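Hypothetical protein SA2161 (Staphylococcus aureus, PDB 1Y7R) is of unknown function but, as a GNAT-family member, is probably an acetyltransferase that transfers an acetyl group from acetyl-CoA. Local coordinates at residues A16-A21 / I66-V71; F40-Y45 / S82-H87. The protein carries 4 engineered substitutions. All blocks are in the same frame, centred on the assembly; numbering follows the deposited sequence.

Contact 1: residues A16-A21 / I66-V71; sequences ALRINA and IVDIAV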
# COMPACT_ATOMS: atom_id res chain seq x y z
N ALA A 16 19.90 -4.90 -6.60
CA ALA A 16 20.56 -4.60 -7.87
C ALA A 16 19.58 -4.14 -8.93
O ALA A 16 19.86 -3.21 -9.71
CB ALA A 16 21.34 -5.81 -8.38
N LEU A 17 18.41 -4.77 -8.94
CA LEU A 17 17.40 -4.38 -9.90
C LEU A 17 16.87 -2.98 -9.63
O LEU A 17 16.74 -2.18 -10.56
CB LEU A 17 16.30 -5.42 -9.99
CG LEU A 17 15.17 -5.09 -10.95
CD1 LEU A 17 15.70 -4.89 -12.38
CD2 LEU A 17 14.14 -6.23 -10.87
N ARG A 18 16.57 -2.67 -8.37
CA ARG A 18 16.20 -1.31 -7.98
C ARG A 18 17.21 -0.27 -8.49
O ARG A 18 16.85 0.69 -9.15
CB ARG A 18 16.13 -1.20 -6.45
CG ARG A 18 14.80 -1.58 -5.85
CD ARG A 18 14.52 -0.59 -4.66
NE ARG A 18 13.10 -0.40 -4.43
CZ ARG A 18 12.45 0.74 -4.33
NH1 ARG A 18 13.07 1.93 -4.36
NH2 ARG A 18 11.15 0.69 -4.15
N ILE A 19 18.48 -0.46 -8.18
CA ILE A 19 19.49 0.52 -8.60
C ILE A 19 19.57 0.66 -10.13
O ILE A 19 19.62 1.79 -10.70
CB ILE A 19 20.85 0.15 -7.97
CG1 ILE A 19 20.78 0.51 -6.48
CG2 ILE A 19 22.02 0.87 -8.67
CD1 ILE A 19 21.81 -0.22 -5.65
N ASN A 20 19.58 -0.47 -10.80
CA ASN A 20 19.73 -0.46 -12.24
C ASN A 20 18.47 -0.13 -13.02
O ASN A 20 18.55 0.08 -14.23
CB ASN A 20 20.36 -1.74 -12.70
CG ASN A 20 21.82 -1.76 -12.38
OD1 ASN A 20 22.61 -1.12 -13.06
ND2 ASN A 20 22.19 -2.41 -11.29
N ALA A 21 17.35 -0.05 -12.30
CA ALA A 21 16.12 0.54 -12.85
C ALA A 21 16.05 2.05 -12.60
O ALA A 21 15.08 2.68 -13.02
CB ALA A 21 14.89 -0.16 -12.26
N ILE A 66 0.41 -1.96 -5.37
CA ILE A 66 1.43 -2.47 -6.28
C ILE A 66 2.67 -1.63 -6.04
O ILE A 66 2.60 -0.38 -6.02
CB ILE A 66 0.97 -2.34 -7.74
CG1 ILE A 66 -0.29 -3.19 -7.93
CG2 ILE A 66 2.08 -2.75 -8.71
CD1 ILE A 66 -0.98 -2.96 -9.24
N VAL A 67 3.80 -2.32 -5.83
CA VAL A 67 5.05 -1.67 -5.43
C VAL A 67 6.22 -2.29 -6.18
O VAL A 67 6.07 -3.39 -6.71
CB VAL A 67 5.30 -1.76 -3.88
CG1 VAL A 67 4.20 -1.04 -3.08
CG2 VAL A 67 5.49 -3.25 -3.38
N ASP A 68 7.36 -1.61 -6.22
CA ASP A 68 8.60 -2.19 -6.76
C ASP A 68 8.48 -2.64 -8.20
O ASP A 68 9.01 -3.70 -8.58
CB ASP A 68 9.06 -3.37 -5.88
CG ASP A 68 9.73 -2.91 -4.61
OD1 ASP A 68 10.37 -1.84 -4.65
OD2 ASP A 68 9.61 -3.57 -3.58
N ILE A 69 7.80 -1.85 -9.04
CA ILE A 69 7.79 -2.14 -10.48
C ILE A 69 9.12 -1.66 -11.04
O ILE A 69 9.32 -0.45 -11.26
CB ILE A 69 6.60 -1.47 -11.20
CG1 ILE A 69 5.29 -1.91 -10.52
CG2 ILE A 69 6.58 -1.83 -12.72
CD1 ILE A 69 5.00 -3.35 -10.62
N ALA A 70 10.04 -2.60 -11.27
CA ALA A 70 11.41 -2.24 -11.59
C ALA A 70 11.82 -3.01 -12.82
O ALA A 70 11.79 -4.25 -12.80
CB ALA A 70 12.33 -2.62 -10.44
N VAL A 71 12.22 -2.31 -13.86
CA VAL A 71 12.74 -2.95 -15.07
C VAL A 71 14.11 -2.31 -15.33
O VAL A 71 14.22 -1.09 -15.29
CB VAL A 71 11.77 -2.72 -16.28
CG1 VAL A 71 12.41 -3.13 -17.61
CG2 VAL A 71 10.37 -3.40 -16.03

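Contact 2: residues F40-Y45 / S82-H87; sequences FTVTLY and SLIMEH. With PO4 (phosphate ion), chain C.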
# COMPACT_ATOMS: atom_id res chain seq x y z
N PHE A 40 2.40 -11.26 -3.49
CA PHE A 40 2.70 -11.80 -4.81
C PHE A 40 3.92 -11.08 -5.37
O PHE A 40 4.06 -9.86 -5.21
CB PHE A 40 1.49 -11.55 -5.72
CG PHE A 40 1.70 -11.92 -7.16
CD1 PHE A 40 1.55 -13.25 -7.58
CD2 PHE A 40 2.02 -10.93 -8.11
CE1 PHE A 40 1.72 -13.61 -8.94
CE2 PHE A 40 2.19 -11.28 -9.47
CZ PHE A 40 2.03 -12.64 -9.87
N THR A 41 4.80 -11.84 -6.03
CA THR A 41 6.00 -11.29 -6.65
C THR A 41 6.17 -11.93 -8.01
O THR A 41 6.11 -13.16 -8.11
CB THR A 41 7.28 -11.57 -5.81
OG1 THR A 41 7.12 -11.07 -4.48
CG2 THR A 41 8.50 -10.89 -6.42
N VAL A 42 6.40 -11.12 -9.04
CA VAL A 42 6.74 -11.65 -10.37
C VAL A 42 8.12 -11.17 -10.74
O VAL A 42 8.47 -10.02 -10.49
CB VAL A 42 5.79 -11.07 -11.54
CG1 VAL A 42 5.61 -9.55 -11.53
CG2 VAL A 42 6.22 -11.60 -12.96
N THR A 43 8.92 -12.07 -11.31
CA THR A 43 10.28 -11.76 -11.75
C THR A 43 10.47 -12.29 -13.17
O THR A 43 9.91 -13.32 -13.56
CB THR A 43 11.36 -12.36 -10.81
OG1 THR A 43 10.97 -13.68 -10.41
CG2 THR A 43 11.54 -11.45 -9.54
N LEU A 44 11.22 -11.51 -13.95
CA LEU A 44 11.54 -11.82 -15.35
C LEU A 44 13.04 -11.98 -15.48
O LEU A 44 13.81 -11.14 -15.01
CB LEU A 44 11.12 -10.67 -16.26
CG LEU A 44 9.65 -10.24 -16.18
CD1 LEU A 44 9.47 -9.08 -17.16
CD2 LEU A 44 8.67 -11.32 -16.51
N TYR A 45 13.43 -13.04 -16.17
CA TYR A 45 14.85 -13.33 -16.35
C TYR A 45 15.18 -13.48 -17.84
O TYR A 45 14.41 -14.12 -18.59
CB TYR A 45 15.25 -14.63 -15.64
CG TYR A 45 15.21 -14.59 -14.14
CD1 TYR A 45 16.33 -14.20 -13.42
CD2 TYR A 45 14.08 -15.00 -13.44
CE1 TYR A 45 16.33 -14.17 -12.04
CE2 TYR A 45 14.07 -14.99 -12.04
CZ TYR A 45 15.20 -14.58 -11.35
OH TYR A 45 15.18 -14.55 -9.95
N SER A 82 4.97 -3.91 -19.00
CA SER A 82 3.62 -4.38 -19.29
C SER A 82 3.50 -5.85 -18.95
O SER A 82 2.49 -6.27 -18.40
CB SER A 82 3.25 -4.17 -20.77
OG SER A 82 2.70 -2.86 -20.96
N LEU A 83 4.54 -6.63 -19.25
CA LEU A 83 4.53 -8.06 -18.90
C LEU A 83 4.37 -8.29 -17.38
O LEU A 83 3.52 -9.08 -16.93
CB LEU A 83 5.80 -8.73 -19.47
CG LEU A 83 5.80 -10.27 -19.31
CD1 LEU A 83 4.59 -10.95 -19.95
CD2 LEU A 83 7.04 -10.80 -19.93
N ILE A 84 5.16 -7.55 -16.60
CA ILE A 84 5.03 -7.54 -15.13
C ILE A 84 3.59 -7.21 -14.70
O ILE A 84 2.96 -7.94 -13.92
CB ILE A 84 6.06 -6.57 -14.54
CG1 ILE A 84 7.46 -7.20 -14.67
CG2 ILE A 84 5.74 -6.25 -13.07
CD1 ILE A 84 8.62 -6.22 -14.57
N MSE A 85 3.05 -6.14 -15.26
CA MSE A 85 1.71 -5.70 -14.88
C MSE A 85 0.66 -6.73 -15.27
O MSE A 85 -0.28 -6.92 -14.52
CB MSE A 85 1.39 -4.33 -15.50
CG MSE A 85 2.05 -3.14 -14.84
SE MSE A 85 1.55 -2.98 -12.91
CE MSE A 85 -0.34 -2.50 -13.15
N GLU A 86 0.80 -7.39 -16.43
CA GLU A 86 -0.16 -8.42 -16.81
C GLU A 86 -0.20 -9.52 -15.75
O GLU A 86 -1.27 -10.00 -15.36
CB GLU A 86 0.20 -9.01 -18.19
CG GLU A 86 -0.09 -8.06 -19.36
CD GLU A 86 -1.60 -7.97 -19.69
OE1 GLU A 86 -2.44 -8.35 -18.84
OE2 GLU A 86 -1.95 -7.53 -20.82
N HIS A 87 0.97 -9.94 -15.26
CA HIS A 87 0.99 -10.99 -14.22
C HIS A 87 0.44 -10.50 -12.87
O HIS A 87 -0.34 -11.20 -12.20
CB HIS A 87 2.38 -11.59 -14.14
CG HIS A 87 2.70 -12.47 -15.30
ND1 HIS A 87 2.41 -13.82 -15.31
CD2 HIS A 87 3.18 -12.19 -16.54
CE1 HIS A 87 2.76 -14.35 -16.47
NE2 HIS A 87 3.23 -13.38 -17.24
P PO4 C . 5.85 -0.88 -21.75
O1 PO4 C . 5.77 0.25 -20.74
O2 PO4 C . 4.49 -1.22 -22.32
O3 PO4 C . 6.40 -2.07 -20.98
O4 PO4 C . 6.83 -0.62 -22.87

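Contact 1: residues A16-A21 / I66-V71
In the GNAT acetyltransferase fold the first helix packs across the fourth strand of the central sheet; here L17 and R18 of helix 11-20, and A21 just after it, meet D68, A70 and V71 of strand 63-71. The short axes of the two segments run 7.3 Å apart at 69°. Backbone hydrogen bonds pair V67 with R55 and A70 with M53 of strand 49-58, three steps along one strand against two along the other. The resulting beta bulge is well known from the fourth strand of GNAT enzymes; D68 within it has positive phi.

The apolar half of the contact is made of small and branched residues. L17 holds CG anti to its backbone N, which lays the branch point against A70, with L17 CG 3.8 Å from A70 CB, while L17 CD2 rests near A70 O. A70 points its methyl toward the helix, where it meets both L17 CG and A21 CB, the latter 4.0 Å from A70 CB. Alanine suits position 21, just past the helix, because the backbone comes very near: A21 CB is 3.2 Å from V71 O, a tight fit.

Closer to the bulge the contact turns polar. The long chain of R18, bent at chi2, carries its guanidinium to D68. They form a salt bridge, gripped side-on: NE and NH2 of R18 both donate N-H bonds to D68 OD1, and the two planes stand 83° apart. The other oxygen of D68, OD2, takes a salt bridge from R55 and a hydrogen bond with Y14, while R18 NH1 binds S24 O. Of the two R18 bonds, NH2 to D68 OD1 is the shorter and straighter, at 2.7 Å and 153°, against 3.1 Å from R18 NE to D68 OD1.

Contact 2: residues F40-Y45 / S82-H87
L44 of strand 40-46 reaches across to L83 and I84 of helix 80-95, and its chain can be followed atom by atom. CB leaves the strand toward the helix; chi1 of -56° then sets L44 CG anti to the carbonyl carbon, 4.0 Å from I84 CG1. There the chain forks. L44 CD1 lies 3.7 Å from I84 CG1, whereas L44 CD2 meets the neighbouring residue, 3.8 Å from L83 CD2. A leucine suits this place because its two methyls can serve two successive helix residues at once.

Two residues back, V42 does the same with a shorter fork. In one of its two conformers, V42 CG1 sits between the backbone N and the carbonyl carbon and packs on I84 CG2 at 3.6 Å, while V42 CG2 faces H87 CB at 4.0 Å. F40 completes the row: the far end of its ring reaches the backbone at the next turn, with F40 CZ 3.6 Å from H87 O. No hydrogen bond joins the segments. H87 contributes mainly its CB, and the polar end of its ring turns to Y6, whose OH bonds with ND1.

Alternation along the strand gives F40, V42 and L44 to the helix, while T43 turns its side chain to L50 and M53 of strand 49-58. The ring of F40 also stacks on Y91 and meets Y6 edge-to-face. Helix 80-95, which follows the fourth strand of the GNAT fold, packs on one face of the mixed sheet. It runs roughly antiparallel to strand 40-46, the short segments meeting at 149°, where V4 of strand 3-5 adds to the same apolar layer.

Overall arrangement
Contacts 1 and 2 lie on opposite faces of one sheet, their centres about 11 Å apart, with strand 63-71 and helix 80-95 consecutive in the chain. I84 ties them together: its CD1 packs on V71 CG2 at 3.6 Å and its CG2 on I69 CD1 at 3.9 Å, so the strand that receives helix 11-20 also supports helix 80-95. Near the start of that helix, S82 N and S82 OG hydrogen-bond a phosphate, at 3.1 Å to O3 and 2.8 Å to O2; a different phosphate comes within about 3 Å of the V71 side chain. Though probably from crystallisation, the ion at S82 is consistent with the acetyl-CoA pyrophosphate site of GNAT enzymes.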